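Local structure of predicted HD superfamily hydrolase (uncultured Thermotogales bacterium, 2PQ7) at residues H37-M42 / A63-D67; R10-L14 / L56-I61; N44-A49 / I127-A131; D79-A85 / I109-R113; A24-Y28 / D67-P71. The protein binds a pair of iron(III) ions in an all-helical HD domain and is probably a metal-dependent hydrolase, though its substrate is not known. All blocks are in the same frame, centred on the assembly; numbering follows the deposited sequence. Where two conformers were deposited one is given.

The five contacts tie helices round a two-iron centre. Contacts 1, 4 and 5 hold five of the six protein ligands of the irons: contacts 1 and 5 share Asp-67, which bridges the two irons, and contact 4, about 13 Å from each between centres, brings His-80 and His-112 to one of them. The sixth, Asp-132, directly follows the 127-131 segment of contact 3. Contacts 2 and 3 are packing contacts further from the metals, centred about 12 and 10 Å from contact 1; contact 2 shares helix 56-65 with it and contact 3 helix 35-52. Along the chain, contact 1 crosses contacts 2 and 3, whereas contact 4 follows contact 1. Ligands far apart in sequence thus meet.

Contact 1 (H37-M42 / A63-D67); sequences HTFRVM and ALLHD. With FE (Fe (III) ion), chain C; FE (Fe (III) ion), chain B.
His-37 and His-66 come rim to rim beside one iron(III) ion, their ring planes turned 58° against each other and neither ring over the other's face. Both coordinate through NE2, each at 2.2 Å from the iron, and Asp-67 joins them through OD2. The carboxylate of Asp-67 lies at the edge of the His-37 ring and is nearly coplanar with it, while its OD1 reaches the second iron, so this one side chain bridges the pair. With CG between its backbone N and carbonyl carbon (chi1 84°), His-66 turns ND1 back to donate to Ala-63 O at 2.7 Å, a bond close to the ring plane that fixes the ring's rotation and leaves NE2 for the metal. Val-41 crosses the same ring obliquely, CG1 lying 3.8 Å from His-66 CE1. One residue on, Met-42 CB rests on Ala-63 CB at 3.8 Å. A water links Thr-38 OG1 with Leu-64 O, to which it donates, and Asp-67 N, from which it accepts. Outside the two segments, Asp-135 accepts from His-37 ND1, and Asp-132 completes the protein ligands of this iron. The H...HD...D set of ligands is the signature of the HD superfamily.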
# COMPACT_ATOMS: atom_id res chain seq x y z
N HIS A 37 14.91 0.47 8.66
CA HIS A 37 14.16 0.51 9.92
C HIS A 37 14.81 1.50 10.92
O HIS A 37 14.15 2.38 11.49
CB HIS A 37 14.00 -0.87 10.52
CG HIS A 37 13.62 -0.86 11.96
ND1 HIS A 37 12.35 -0.57 12.41
CD2 HIS A 37 14.39 -1.03 13.06
CE1 HIS A 37 12.33 -0.65 13.73
NE2 HIS A 37 13.56 -0.93 14.15
N THR A 38 16.11 1.38 11.13
CA THR A 38 16.82 2.27 12.05
C THR A 38 16.66 3.73 11.68
O THR A 38 16.40 4.59 12.51
CB THR A 38 18.31 1.88 12.13
OG1 THR A 38 18.39 0.65 12.88
CG2 THR A 38 19.05 2.87 12.85
N PHE A 39 16.74 4.03 10.38
CA PHE A 39 16.57 5.41 9.99
C PHE A 39 15.14 5.89 10.22
O PHE A 39 14.94 7.00 10.67
CB PHE A 39 16.96 5.60 8.53
CG PHE A 39 18.39 5.28 8.25
CD1 PHE A 39 19.38 5.64 9.14
CD2 PHE A 39 18.74 4.65 7.07
CE1 PHE A 39 20.71 5.35 8.88
CE2 PHE A 39 20.07 4.38 6.79
CZ PHE A 39 21.06 4.74 7.70
N ARG A 40 14.15 5.03 9.98
CA ARG A 40 12.76 5.44 10.23
C ARG A 40 12.51 5.64 11.73
O ARG A 40 11.77 6.53 12.15
CB ARG A 40 11.80 4.42 9.62
CG ARG A 40 11.88 4.42 8.08
CD ARG A 40 10.76 3.66 7.47
NE ARG A 40 10.69 2.29 7.94
CZ ARG A 40 11.34 1.24 7.41
NH1 ARG A 40 12.10 1.33 6.34
NH2 ARG A 40 11.22 0.08 7.99
N VAL A 41 13.12 4.78 12.55
CA VAL A 41 13.00 4.92 14.03
C VAL A 41 13.64 6.23 14.48
O VAL A 41 13.11 6.96 15.33
CB VAL A 41 13.57 3.68 14.75
CG1 VAL A 41 13.55 3.90 16.31
CG2 VAL A 41 12.73 2.48 14.43
N MSE A 42 14.79 6.57 13.93
CA MSE A 42 15.38 7.81 14.31
C MSE A 42 14.51 9.01 13.87
O MSE A 42 14.38 9.98 14.61
CB MSE A 42 16.80 7.89 13.84
CG MSE A 42 17.42 9.17 14.28
SE MSE A 42 17.24 10.44 12.87
CE MSE A 42 18.49 9.77 12.07
N ALA A 63 18.13 5.84 19.17
CA ALA A 63 17.49 5.28 17.99
C ALA A 63 18.49 4.76 16.97
O ALA A 63 18.30 3.70 16.40
CB ALA A 63 16.61 6.33 17.33
N LEU A 64 19.53 5.54 16.70
CA LEU A 64 20.56 5.08 15.74
C LEU A 64 21.25 3.80 16.17
O LEU A 64 21.55 2.93 15.36
CB LEU A 64 21.58 6.19 15.47
CG LEU A 64 21.23 7.14 14.35
CD1 LEU A 64 22.37 8.12 14.27
CD2 LEU A 64 21.10 6.30 13.03
N LEU A 65 21.52 3.70 17.47
CA LEU A 65 22.24 2.54 17.99
C LEU A 65 21.39 1.36 18.45
O LEU A 65 21.92 0.28 18.65
CB LEU A 65 23.12 2.96 19.16
CG LEU A 65 24.28 3.86 18.76
CD1 LEU A 65 24.98 4.36 20.02
CD2 LEU A 65 25.22 3.21 17.81
N HIS A 66 20.08 1.55 18.51
CA HIS A 66 19.28 0.54 19.26
C HIS A 66 19.32 -0.86 18.66
O HIS A 66 19.31 -1.81 19.39
CB HIS A 66 17.85 1.00 19.49
CG HIS A 66 16.92 0.74 18.34
ND1 HIS A 66 16.96 1.45 17.17
CD2 HIS A 66 15.91 -0.15 18.22
CE1 HIS A 66 16.03 0.99 16.35
NE2 HIS A 66 15.37 0.01 16.96
N ASP A 67 19.37 -0.97 17.34
CA ASP A 67 19.44 -2.26 16.66
C ASP A 67 20.81 -2.52 16.00
O ASP A 67 20.89 -3.38 15.10
CB ASP A 67 18.34 -2.33 15.63
CG ASP A 67 16.97 -2.63 16.24
OD1 ASP A 67 16.82 -3.17 17.37
OD2 ASP A 67 15.96 -2.36 15.52
FE FE C . 14.08 -1.61 16.13
FE FE B . 15.34 -4.09 18.37
O HOH W 1 20.19 0.54 15.05
O HOH W 2 14.02 -2.65 17.92

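Contact 2 (R10-L14 / L56-I61); sequences RIPHL and LQKAII
Ile-11 and Gln-57 mark the closest backbone approach, their CA atoms 5.7 Å apart, where the type II turn from Ile-11 to Leu-14 passes the first turns of helix 56-65. Ile-11 drives the packing with both its branches. CG1 stands anti to the carbonyl carbon (chi1 -56°) and carries Ile-11 CD1 across Ile-60 at about a right angle, to 3.5 Å from Ile-60 CG2; the other branch, Ile-11 CG2, slides past Ile-61 and comes 3.9 Å from Ile-61 CD1. Leu-14 approaches the same Ile-60 methyl with CD1, so Ile-60 CG2 is touched by both ends of the turn, Ile-11 and Leu-14. At the outer end the character changes. The guanidinium of Arg-10 lies over Leu-56, whose CD2 methyl sits 3.3 Å from its plane, displaced toward the rim; the bend at chi3 (81°) brings the flat group round to that methyl. Gln-57 stretches its chain out to the ring of Pro-12, NE2 lying 3.7 Å from Pro-12 CD. Helix 35-52 backs Ile-60 through Met-42 and Ser-46, and Phe-101 of helix 99-111 touches both Gln-57 and Ile-61. This is a type II turn linking helices 4-10 and 14-25, packed on the start of helix 56-65 in an all-alpha HD-domain protein.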
# COMPACT_ATOMS: atom_id res chain seq x y z
N ARG A 10 22.99 19.83 15.14
CA ARG A 10 22.58 19.74 16.55
C ARG A 10 23.18 18.63 17.36
O ARG A 10 23.24 18.72 18.57
CB ARG A 10 21.07 19.58 16.66
CG ARG A 10 20.32 20.86 16.41
CD ARG A 10 18.83 20.72 16.38
NE ARG A 10 18.18 20.68 17.69
CZ ARG A 10 16.89 20.89 17.87
NH1 ARG A 10 16.09 21.17 16.84
NH2 ARG A 10 16.37 20.79 19.09
N ILE A 11 23.62 17.57 16.71
CA ILE A 11 24.05 16.37 17.46
C ILE A 11 25.50 16.03 17.23
O ILE A 11 25.87 15.69 16.11
CB ILE A 11 23.13 15.19 17.06
CG1 ILE A 11 21.69 15.58 17.30
CG2 ILE A 11 23.55 13.92 17.83
CD1 ILE A 11 20.75 14.73 16.66
N PRO A 12 26.34 16.09 18.30
CA PRO A 12 27.73 15.75 18.12
C PRO A 12 27.94 14.37 17.60
O PRO A 12 27.24 13.43 17.99
CB PRO A 12 28.31 15.81 19.55
CG PRO A 12 27.41 16.61 20.28
CD PRO A 12 26.07 16.45 19.71
N HIS A 13 28.91 14.25 16.73
CA HIS A 13 29.37 12.98 16.19
C HIS A 13 28.35 12.22 15.41
O HIS A 13 28.57 11.05 15.12
CB HIS A 13 29.94 12.10 17.30
CG HIS A 13 31.07 12.73 18.02
ND1 HIS A 13 32.34 12.77 17.50
CD2 HIS A 13 31.11 13.44 19.17
CE1 HIS A 13 33.13 13.42 18.33
NE2 HIS A 13 32.41 13.83 19.36
N LEU A 14 27.30 12.89 14.96
CA LEU A 14 26.26 12.19 14.27
C LEU A 14 26.72 11.49 13.00
O LEU A 14 26.31 10.39 12.71
CB LEU A 14 25.06 13.10 14.00
CG LEU A 14 23.85 12.39 13.40
CD1 LEU A 14 23.36 11.34 14.32
CD2 LEU A 14 22.72 13.37 13.12
N LEU A 56 16.76 15.63 22.65
CA LEU A 56 16.88 15.15 21.29
C LEU A 56 18.16 14.33 21.04
O LEU A 56 18.14 13.34 20.32
CB LEU A 56 16.89 16.37 20.32
CG LEU A 56 16.93 16.09 18.84
CD1 LEU A 56 15.63 15.39 18.41
CD2 LEU A 56 17.14 17.40 18.04
N GLN A 57 19.28 14.79 21.61
CA GLN A 57 20.56 14.13 21.42
C GLN A 57 20.47 12.66 21.90
O GLN A 57 20.90 11.77 21.19
CB GLN A 57 21.70 14.87 22.12
CG GLN A 57 21.92 16.29 21.55
CD GLN A 57 23.18 16.96 22.05
OE1 GLN A 57 23.95 16.38 22.81
NE2 GLN A 57 23.42 18.18 21.56
N LYS A 58 19.98 12.50 23.12
CA LYS A 58 19.81 11.13 23.67
C LYS A 58 18.87 10.27 22.81
O LYS A 58 19.21 9.17 22.50
CB LYS A 58 19.29 11.19 25.12
CG LYS A 58 20.30 11.65 26.17
CD LYS A 58 19.66 11.82 27.59
CE LYS A 58 20.66 12.31 28.61
NZ LYS A 58 20.01 12.66 29.90
N ALA A 59 17.74 10.84 22.40
CA ALA A 59 16.74 10.14 21.62
C ALA A 59 17.25 9.68 20.27
O ALA A 59 17.09 8.54 19.89
CB ALA A 59 15.52 11.00 21.52
N ILE A 60 17.92 10.59 19.56
CA ILE A 60 18.47 10.29 18.26
C ILE A 60 19.55 9.22 18.30
O ILE A 60 19.54 8.29 17.49
CB ILE A 60 19.09 11.57 17.64
CG1 ILE A 60 17.96 12.52 17.26
CG2 ILE A 60 19.97 11.28 16.44
CD1 ILE A 60 16.97 11.96 16.19
N ILE A 61 20.49 9.41 19.22
CA ILE A 61 21.61 8.48 19.36
C ILE A 61 21.09 7.10 19.79
O ILE A 61 21.52 6.09 19.22
CB ILE A 61 22.73 9.05 20.23
CG1 ILE A 61 23.38 10.25 19.46
CG2 ILE A 61 23.77 8.02 20.56
CD1 ILE A 61 24.38 10.99 20.26

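Contact 3 (N44-A49 / I127-A131); sequences NASEIA and ILQDA
Asn-44 reaches across to Ala-131 with CB and ND2. Its CB rests 3.8 Å from Ala-131 CB. From there CG stands anti to the carbonyl carbon (chi1 -64°), which swings the amide toward the C-terminal part of helix 123-133; Asn-44 CG lies 3.8 Å from Ala-131 O, and ND2 ends 2.9 Å from that same oxygen. The bond from ND2 is nearly straight, with an N-H...O angle of 168°; the oxygen is met in its carbonyl plane, on a lone pair, and lies almost in the amide plane of Asn-44. The other end of the amide, OD1, receives a weak hydrogen bond from Arg-202. Next to this polar pair the helices are lined with small side chains: Ala-131 CB settles 3.6 Å from Ala-45 N and also touches Ala-45 CB. A turn further along, Ile-48 and Ile-127 slide past each other in opposite directions, their CG2 methyls 3.8 Å apart, while Ile-48 CD1 extends to Asp-130 CB and the backbone N of Ala-131. Ile-127 CD1 comes near Ala-49. The axes of the two short segments approach to 8.9 Å at an angle of 130°. A leucine in place of Asn-44 would probably leave Ala-131 O without this donor and strip Arg-202 of its weak acceptor. Chemically, then, a mostly apolar seam of alanine and isoleucine carries a single directional bond within a buried interface, and that bond satisfies a side-chain amide N-H and a carbonyl oxygen at one stroke, one residue before the iron ligand Asp-132.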
# COMPACT_ATOMS: atom_id res chain seq x y z
N ASN A 44 11.23 8.99 13.68
CA ASN A 44 10.14 8.99 14.66
C ASN A 44 10.62 9.57 15.99
O ASN A 44 9.94 10.37 16.63
CB ASN A 44 9.65 7.60 14.91
CG ASN A 44 9.03 6.94 13.71
OD1 ASN A 44 8.63 7.61 12.75
ND2 ASN A 44 8.94 5.63 13.75
N ALA A 45 11.81 9.17 16.42
CA ALA A 45 12.36 9.68 17.69
C ALA A 45 12.60 11.18 17.65
O ALA A 45 12.40 11.86 18.67
CB ALA A 45 13.66 8.97 18.04
N SER A 46 13.01 11.68 16.48
CA SER A 46 13.27 13.10 16.29
C SER A 46 11.97 13.90 16.48
O SER A 46 11.93 14.92 17.18
CB SER A 46 13.81 13.33 14.89
OG SER A 46 14.05 14.69 14.68
N GLU A 47 10.91 13.41 15.86
CA GLU A 47 9.58 14.05 15.98
C GLU A 47 9.11 14.05 17.44
O GLU A 47 8.74 15.09 18.04
CB GLU A 47 8.56 13.29 15.13
CG GLU A 47 8.92 13.04 13.66
N ILE A 48 9.19 12.87 18.05
CA ILE A 48 8.67 12.70 19.38
C ILE A 48 9.44 13.59 20.38
O ILE A 48 8.84 14.36 21.16
CB ILE A 48 8.73 11.23 19.81
CG1 ILE A 48 7.77 10.40 18.94
CG2 ILE A 48 8.40 11.09 21.28
CD1 ILE A 48 8.05 8.92 19.04
N ALA A 49 10.77 13.48 20.40
CA ALA A 49 11.59 14.25 21.34
C ALA A 49 11.42 15.77 21.17
O ALA A 49 11.32 16.53 22.15
CB ALA A 49 13.05 13.84 21.21
N ILE A 127 10.68 7.05 24.78
CA ILE A 127 10.67 7.62 23.44
C ILE A 127 11.20 6.61 22.44
O ILE A 127 10.58 6.41 21.37
CB ILE A 127 11.49 8.91 23.38
CG1 ILE A 127 10.76 9.99 24.20
CG2 ILE A 127 11.72 9.34 21.93
CD1 ILE A 127 11.54 11.24 24.37
N LEU A 128 12.26 5.91 22.79
CA LEU A 128 12.87 4.93 21.89
C LEU A 128 11.89 3.83 21.59
O LEU A 128 11.72 3.45 20.43
CB LEU A 128 14.15 4.33 22.47
CG LEU A 128 14.77 3.20 21.65
CD1 LEU A 128 15.12 3.66 20.21
CD2 LEU A 128 15.98 2.65 22.34
N GLN A 129 11.28 3.27 22.64
CA GLN A 129 10.32 2.21 22.44
C GLN A 129 9.14 2.67 21.60
O GLN A 129 8.76 1.96 20.67
CB GLN A 129 9.88 1.62 23.76
CG GLN A 129 9.09 0.39 23.56
CD GLN A 129 8.96 -0.40 24.86
OE1 GLN A 129 8.24 -0.01 25.78
NE2 GLN A 129 9.65 -1.52 24.95
N ASP A 130 8.63 3.87 21.83
CA ASP A 130 7.57 4.37 21.01
C ASP A 130 8.00 4.49 19.55
O ASP A 130 7.25 4.11 18.64
CB ASP A 130 7.12 5.76 21.46
CG ASP A 130 6.27 5.76 22.72
OD1 ASP A 130 5.87 4.66 23.23
OD2 ASP A 130 5.94 6.89 23.17
N ALA A 131 9.15 5.08 19.33
CA ALA A 131 9.69 5.32 18.00
C ALA A 131 9.89 4.01 17.21
O ALA A 131 9.62 3.93 15.99
CB ALA A 131 11.01 6.05 18.12

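Contact 4 (D79-A85 / I109-R113); sequences DHAESGA and IRSHR. With FE (Fe (III) ion), chain B.
The Arg-113 guanidinium has His-80 on one face and Asp-79 at its edge. His-80 CE1 stands 3.3 Å above the guanidinium plane, off toward the rim, with ring and guanidinium inclined at 62°. At the edge, Arg-113 NE and NH2 grip Asp-79 OD1 side-on from the same face of the carboxylate: NH2 bonds at 2.9 Å somewhat out of its plane, on the anti side, and NE at 3.2 Å nearly in line with the C-O bond. The two planes of this salt bridge are 11° apart, and Glu-73 also pairs with Arg-113 NH2 and accepts from His-80 ND1. The Arg-110 guanidinium has the Ala-85 methyl over one face. His-80 and His-112 meet obliquely, planes 66° apart, and each gives NE2 to the same iron at 2.2 Å. His-112 is steadied by its ND1, which donates to Ile-109 O at 2.8 Å, in the carbonyl plane and on a lone pair. Asp-79 is the N-cap of helix 80-91, OD2 accepting from Glu-82 N at 3.1 Å and OD1 weakly from Ala-81 N. Between the helices, side chains pack on backbone: Ala-81 CB lies against Ile-109 O, and Ile-109 CG2 reaches Ala-85 N at 3.5 Å, beside Gly-84. The contact joins the start of helix 80-91 to the end of helix 99-111; helix 123-133 adjoins His-112 through Leu-128 and Asp-132, helix 70-76 meets His-80 through Arg-70, and Asp-67 supplies the remaining protein ligand of this iron.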
# COMPACT_ATOMS: atom_id res chain seq x y z
N ASP A 79 21.37 -11.71 22.44
CA ASP A 79 20.32 -10.69 22.44
C ASP A 79 20.86 -9.29 22.05
O ASP A 79 21.75 -8.76 22.72
CB ASP A 79 19.70 -10.58 23.83
CG ASP A 79 18.80 -9.36 23.99
OD1 ASP A 79 17.99 -9.00 23.13
OD2 ASP A 79 18.90 -8.72 25.05
N HIS A 80 20.29 -8.72 21.01
CA HIS A 80 20.76 -7.45 20.46
C HIS A 80 20.55 -6.25 21.41
O HIS A 80 21.32 -5.26 21.36
CB HIS A 80 20.19 -7.15 19.09
CG HIS A 80 18.75 -6.71 19.07
ND1 HIS A 80 17.69 -7.58 19.19
CD2 HIS A 80 18.22 -5.48 18.92
CE1 HIS A 80 16.56 -6.90 19.13
NE2 HIS A 80 16.85 -5.62 18.93
N ALA A 81 19.54 -6.32 22.27
CA ALA A 81 19.31 -5.22 23.21
C ALA A 81 20.45 -5.16 24.24
O ALA A 81 21.00 -4.09 24.56
CB ALA A 81 17.94 -5.41 23.89
N GLU A 82 20.87 -6.33 24.76
CA GLU A 82 21.98 -6.41 25.73
C GLU A 82 23.34 -6.03 25.10
O GLU A 82 24.17 -5.29 25.69
CB GLU A 82 22.14 -7.83 26.33
CG GLU A 82 20.98 -8.30 27.19
N SER A 83 23.44 -6.64 23.88
CA SER A 83 24.68 -6.41 23.14
C SER A 83 24.83 -4.96 22.68
O SER A 83 25.95 -4.43 22.69
CB SER A 83 24.74 -7.34 21.94
OG SER A 83 26.05 -7.35 21.41
N GLY A 84 23.73 -4.39 22.23
CA GLY A 84 23.67 -2.98 21.79
C GLY A 84 23.91 -2.03 22.95
O GLY A 84 24.59 -1.04 22.80
N ALA A 85 23.38 -2.31 24.11
CA ALA A 85 23.62 -1.47 25.29
C ALA A 85 25.06 -1.50 25.70
O ALA A 85 25.64 -0.46 26.00
CB ALA A 85 22.73 -1.97 26.42
N ILE A 109 18.55 1.43 25.32
CA ILE A 109 18.72 0.37 24.34
C ILE A 109 18.49 -0.97 25.00
O ILE A 109 17.87 -1.88 24.44
CB ILE A 109 20.13 0.44 23.73
CG1 ILE A 109 20.28 1.76 22.92
CG2 ILE A 109 20.46 -0.83 22.86
CD1 ILE A 109 21.72 2.05 22.47
N ARG A 110 19.01 -1.10 26.20
CA ARG A 110 18.88 -2.36 26.92
C ARG A 110 17.44 -2.75 27.15
O ARG A 110 17.10 -3.95 27.16
CB ARG A 110 19.60 -2.26 28.25
CG ARG A 110 19.68 -3.56 29.04
CD ARG A 110 20.44 -3.35 30.32
NE ARG A 110 21.80 -2.92 30.07
CZ ARG A 110 22.87 -3.71 29.99
NH1 ARG A 110 22.77 -5.03 30.16
NH2 ARG A 110 24.07 -3.15 29.74
N SER A 111 16.58 -1.75 27.33
CA SER A 111 15.16 -1.95 27.66
C SER A 111 14.19 -1.99 26.48
O SER A 111 12.99 -2.22 26.67
CB SER A 111 14.69 -0.82 28.58
OG SER A 111 15.54 -0.68 29.69
N HIS A 112 14.67 -1.74 25.27
CA HIS A 112 13.76 -1.50 24.16
C HIS A 112 12.85 -2.61 23.64
O HIS A 112 11.84 -2.28 23.03
CB HIS A 112 14.49 -0.81 22.98
CG HIS A 112 15.13 -1.75 22.00
ND1 HIS A 112 16.45 -2.16 22.09
CD2 HIS A 112 14.65 -2.30 20.86
CE1 HIS A 112 16.73 -2.96 21.07
NE2 HIS A 112 15.65 -3.05 20.29
N ARG A 113 13.17 -3.86 23.90
CA ARG A 113 12.27 -4.94 23.45
C ARG A 113 11.04 -5.09 24.34
O ARG A 113 11.11 -4.80 25.54
CB ARG A 113 12.97 -6.28 23.41
CG ARG A 113 14.17 -6.40 22.55
CD ARG A 113 14.02 -7.69 21.72
NE ARG A 113 15.14 -8.60 21.82
CZ ARG A 113 15.36 -9.60 20.97
NH1 ARG A 113 14.57 -9.81 19.91
NH2 ARG A 113 16.41 -10.40 21.16
FE FE B . 15.34 -4.09 18.37
O HOH W 2 14.02 -2.65 17.92

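Contact 5 (A24-Y28 / D67-P71); sequences AFKDY and DIKRP. With FE (Fe (III) ion), chain C; FE (Fe (III) ion), chain B; PO4 (phosphate ion), chain E; PO4 (phosphate ion), chain F.
Pro-71 wedges between Phe-25 and Tyr-28 in the tightly packed half of the contact. Its CA sits over the centre of the Tyr-28 ring, 4.0 Å from the centroid and 9° off the ring normal, while CG lies above the Phe-25 ring toward its rim; both are CH-pi contacts. Tyr-28 has CG anti to the backbone N (chi1 178°), which lays the ring against the proline. Next to this, Ala-24 CB meets Ile-68 CG1 at 3.5 Å, and Phe-25 CZ comes 3.2 Å from Asp-67 O. The other side is looser and wet. A water donates to Arg-70 O at 2.9 Å, accepts from Arg-70 NH1, and makes only a weak bond with Tyr-28 OH. Beyond it the Arg-70 side chain turns away from the tyrosine to two phosphates, probably from the crystallisation liquor. Arg-70 NE donates, at 2.9 Å, to O3 of the phosphate that bridges the irons, in the guanidinium plane, and NH2 shares that oxygen at 3.2 Å and adds a weak bond to the second phosphate. A methionine in place of Arg-70 would probably leave the bridging phosphate without this charged partner. The contact sets the C-terminal part of helix 14-25 and the turn after it against the 67-69 loop and the first turn of helix 70-76; Phe-25 leans on Ile-35 and Thr-38 of helix 35-52, and Ile-68 touches Tyr-87 of helix 80-91.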
# COMPACT_ATOMS: atom_id res chain seq x y z
N ALA A 24 27.81 -1.48 10.22
CA ALA A 24 27.27 -2.65 10.94
C ALA A 24 26.27 -3.44 10.15
O ALA A 24 26.14 -4.68 10.29
CB ALA A 24 26.65 -2.18 12.26
N PHE A 25 25.47 -2.72 9.37
CA PHE A 25 24.40 -3.32 8.58
C PHE A 25 24.80 -3.78 7.17
O PHE A 25 23.98 -4.34 6.47
CB PHE A 25 23.17 -2.39 8.49
CG PHE A 25 22.31 -2.42 9.71
CD1 PHE A 25 22.56 -1.57 10.78
CD2 PHE A 25 21.27 -3.31 9.79
CE1 PHE A 25 21.73 -1.58 11.92
CE2 PHE A 25 20.47 -3.40 10.93
CZ PHE A 25 20.72 -2.53 12.01
N LYS A 26 26.05 -3.55 6.79
CA LYS A 26 26.54 -3.87 5.45
C LYS A 26 26.30 -5.35 5.26
O LYS A 26 26.73 -6.14 6.07
CB LYS A 26 28.02 -3.52 5.36
CG LYS A 26 28.62 -3.70 3.98
CD LYS A 26 29.91 -2.88 3.81
N ASP A 27 25.57 -5.72 4.22
CA ASP A 27 25.26 -7.17 4.01
C ASP A 27 24.31 -7.85 5.03
O ASP A 27 24.36 -9.06 5.23
CB ASP A 27 26.56 -8.00 3.89
N TYR A 28 23.48 -7.07 5.71
CA TYR A 28 22.41 -7.63 6.52
C TYR A 28 21.16 -7.05 5.86
O TYR A 28 20.82 -5.88 6.07
CB TYR A 28 22.50 -7.18 7.97
CG TYR A 28 21.36 -7.71 8.81
CD1 TYR A 28 21.20 -9.06 9.02
CD2 TYR A 28 20.45 -6.85 9.40
CE1 TYR A 28 20.17 -9.54 9.80
CE2 TYR A 28 19.43 -7.33 10.20
CZ TYR A 28 19.30 -8.67 10.39
OH TYR A 28 18.29 -9.13 11.16
N ASP A 67 19.37 -0.97 17.34
CA ASP A 67 19.44 -2.26 16.66
C ASP A 67 20.81 -2.52 16.00
O ASP A 67 20.89 -3.38 15.10
CB ASP A 67 18.34 -2.33 15.63
CG ASP A 67 16.97 -2.63 16.24
OD1 ASP A 67 16.82 -3.17 17.37
OD2 ASP A 67 15.96 -2.36 15.52
N ILE A 68 21.87 -1.83 16.47
CA ILE A 68 23.17 -1.97 15.82
C ILE A 68 23.73 -3.38 15.97
O ILE A 68 24.49 -3.83 15.11
CB ILE A 68 24.16 -0.89 16.25
CG1 ILE A 68 25.26 -0.71 15.17
CG2 ILE A 68 24.76 -1.17 17.65
CD1 ILE A 68 26.30 0.31 15.50
N LYS A 69 23.24 -4.14 16.97
CA LYS A 69 23.69 -5.50 17.16
C LYS A 69 22.67 -6.51 16.62
O LYS A 69 22.78 -7.73 16.89
CB LYS A 69 24.09 -5.75 18.60
CG LYS A 69 25.36 -5.08 19.02
CD LYS A 69 26.57 -5.83 18.47
CE LYS A 69 27.82 -5.07 18.88
NZ LYS A 69 29.03 -5.83 18.50
N ARG A 70 21.72 -6.05 15.84
CA ARG A 70 20.78 -6.99 15.20
C ARG A 70 21.49 -7.96 14.25
O ARG A 70 21.22 -9.16 14.27
CB ARG A 70 19.64 -6.28 14.45
CG ARG A 70 18.38 -6.18 15.19
CD ARG A 70 17.67 -7.50 15.17
NE ARG A 70 16.38 -7.42 15.83
CZ ARG A 70 15.60 -8.46 16.06
NH1 ARG A 70 15.97 -9.67 15.68
NH2 ARG A 70 14.44 -8.29 16.69
N PRO A 71 22.35 -7.44 13.40
CA PRO A 71 23.07 -8.38 12.54
C PRO A 71 23.88 -9.39 13.36
O PRO A 71 23.88 -10.59 13.05
CB PRO A 71 24.00 -7.44 11.73
CG PRO A 71 23.24 -6.16 11.67
CD PRO A 71 22.61 -6.04 13.03
FE FE C . 14.08 -1.61 16.13
FE FE B . 15.34 -4.09 18.37
P PO4 E . 13.82 -4.88 15.53
O1 PO4 E . 12.75 -5.94 15.60
O2 PO4 E . 14.56 -5.07 14.19
O3 PO4 E . 14.79 -5.13 16.68
O4 PO4 E . 13.14 -3.51 15.44
P PO4 F . 12.55 -5.75 19.02
O1 PO4 F . 12.61 -7.16 18.45
O2 PO4 F . 11.86 -4.81 18.04
O3 PO4 F . 13.93 -5.23 19.36
O4 PO4 F . 11.73 -5.83 20.28
O HOH W 3 18.56 -10.40 14.33
O HOH W 2 14.02 -2.65 17.92